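PDB 4Z9F: halohydrin epoxidase A from Corynebacterium sp., which probably catalyses the reversible conversion of vicinal halohydrins to epoxides with release of hydrogen halide, on a Rossmann-type fold related to the short-chain dehydrogenases. Local coordinates for residues Glu199-Glu202 / Arg203-Leu207. The protein carries 1 engineered substitution. Numbering follows the deposited sequence.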
loop_
_atom_site.group_PDB
_atom_site.type_symbol
_atom_site.label_atom_id
_atom_site.label_comp_id
_atom_site.label_asym_id
_atom_site.label_seq_id
_atom_site.Cartn_x
_atom_site.Cartn_y
_atom_site.Cartn_z
ATOM N N GLU C 199 -1.762 -22.178 18.901
ATOM C CA GLU C 199 -1.136 -21.071 19.613
ATOM C C GLU C 199 -0.822 -19.920 18.668
ATOM O O GLU C 199 -1.091 -18.755 18.979
ATOM C CB GLU C 199 0.146 -21.547 20.295
ATOM C CG GLU C 199 -0.066 -22.416 21.524
ATOM C CD GLU C 199 1.150 -22.392 22.445
ATOM O OE1 GLU C 199 2.259 -22.708 21.960
ATOM O OE2 GLU C 199 1.001 -22.049 23.642
ATOM N N ARG C 200 -0.247 -20.239 17.509
ATOM C CA ARG C 200 0.142 -19.219 16.542
ATOM C C ARG C 200 -1.077 -18.483 15.997
ATOM O O ARG C 200 -1.056 -17.254 15.845
ATOM C CB ARG C 200 0.936 -19.882 15.418
ATOM C CG ARG C 200 1.305 -18.981 14.260
ATOM C CD ARG C 200 1.924 -19.820 13.160
ATOM N NE ARG C 200 2.043 -19.090 11.902
ATOM C CZ ARG C 200 2.169 -19.669 10.711
ATOM N NH1 ARG C 200 2.187 -21.000 10.614
ATOM N NH2 ARG C 200 2.275 -18.918 9.619
ATOM N N VAL C 201 -2.153 -19.221 15.707
ATOM C CA VAL C 201 -3.391 -18.598 15.246
ATOM C C VAL C 201 -3.960 -17.676 16.317
ATOM O O VAL C 201 -4.365 -16.547 16.022
ATOM C CB VAL C 201 -4.396 -19.683 14.806
ATOM C CG1 VAL C 201 -5.777 -19.085 14.489
ATOM C CG2 VAL C 201 -3.863 -20.410 13.592
ATOM N N GLU C 202 -3.963 -18.115 17.586
ATOM C CA GLU C 202 -4.431 -17.234 18.655
ATOM C C GLU C 202 -3.615 -15.948 18.699
ATOM O O GLU C 202 -4.154 -14.869 18.969
ATOM C CB GLU C 202 -4.364 -17.954 20.009
ATOM C CG GLU C 202 -5.177 -17.304 21.139
ATOM C CD GLU C 202 -4.556 -16.017 21.683
ATOM O OE1 GLU C 202 -5.329 -15.106 22.053
ATOM O OE2 GLU C 202 -3.302 -15.908 21.731
ATOM N N ARG C 203 -2.317 -16.039 18.424
ATOM C CA ARG C 203 -1.457 -14.866 18.507
ATOM C C ARG C 203 -1.623 -13.948 17.304
ATOM O O ARG C 203 -1.697 -12.724 17.465
ATOM C CB ARG C 203 0.002 -15.295 18.624
ATOM C CG ARG C 203 0.968 -14.138 18.830
ATOM C CD ARG C 203 2.413 -14.611 18.819
ATOM N NE ARG C 203 2.525 -16.016 19.203
ATOM C CZ ARG C 203 2.950 -16.978 18.388
ATOM N NH1 ARG C 203 3.307 -16.679 17.145
ATOM N NH2 ARG C 203 3.013 -18.236 18.813
ATOM N N ASP C 204 -1.675 -14.523 16.095
ATOM C CA ASP C 204 -1.491 -13.752 14.874
ATOM C C ASP C 204 -2.778 -13.463 14.114
ATOM O O ASP C 204 -2.774 -12.558 13.272
ATOM C CB ASP C 204 -0.508 -14.473 13.934
ATOM C CG ASP C 204 0.920 -14.528 14.499
ATOM O OD1 ASP C 204 1.201 -13.830 15.494
ATOM O OD2 ASP C 204 1.758 -15.269 13.943
ATOM N N VAL C 205 -3.865 -14.182 14.380
ATOM C CA VAL C 205 -5.095 -14.043 13.603
ATOM C C VAL C 205 -6.155 -13.378 14.474
ATOM O O VAL C 205 -6.742 -14.037 15.351
ATOM C CB VAL C 205 -5.586 -15.398 13.090
ATOM C CG1 VAL C 205 -6.882 -15.205 12.280
ATOM C CG2 VAL C 205 -4.515 -16.055 12.268
ATOM N N PRO C 206 -6.482 -12.104 14.242
ATOM C CA PRO C 206 -7.566 -11.474 15.013
ATOM C C PRO C 206 -8.852 -12.296 15.057
ATOM O O PRO C 206 -9.478 -12.398 16.110
ATOM C CB PRO C 206 -7.753 -10.140 14.281
ATOM C CG PRO C 206 -6.359 -9.805 13.818
ATOM C CD PRO C 206 -5.812 -11.134 13.348
ATOM N N LEU C 207 -9.264 -12.895 13.939
ATOM C CA LEU C 207 -10.486 -13.690 13.952
ATOM C C LEU C 207 -10.367 -14.908 14.869
ATOM O O LEU C 207 -11.394 -15.448 15.290
ATOM C CB LEU C 207 -10.843 -14.135 12.531
ATOM C CG LEU C 207 -12.262 -14.655 12.285
ATOM C CD1 LEU C 207 -13.313 -13.542 12.463
ATOM C CD2 LEU C 207 -12.312 -15.248 10.875
HETATM O O HOH W 1 2.565 -16.278 11.806
#
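Arg-200 and Asp-204 are joined across the last turn of helix 195-204, where the peptide N of Asp-204 bonds the carbonyl O of Arg-200 at 2.8 Å. Matching i+4 bonds join Arg-203 N to Glu-199 O and Val-205 N to Val-201 O, the last spanning the point where Val-205 leaves helical geometry. A water links the charged side chains: it accepts from Arg-200 NE at 2.9 Å, in the guanidinium plane, and donates to Asp-204 OD2 at 2.5 Å, a length short enough to be doubtful. Arg-200 NE and Asp-204 OD2, 4.3 Å apart, are too distant for a salt bridge; their planes stand 78° apart. Arg-203 NH1 approaches OD2 in a long salt bridge (3.8 Å); its flexible chain, bent at chi3 (-25°), folds back and lays one guanidinium face over Arg-200 CA. On the buried side Val-201 CG1 meets Val-205 CB at 3.9 Å, the compact branched chains side by side, with Phe-179 against Val-205. Arg-167 of the second subunit forms a salt bridge with Glu-202 OE1, whose acidic group suits it, and hydrogen bonds to the carbonyls of Val-205 and Pro-206. The helix dipole disfavours a carboxylate here, but both arginines probably offset Asp-204's charge; the valines seat the helix end on its own subunit, and Arg-167 joins it to the neighbour.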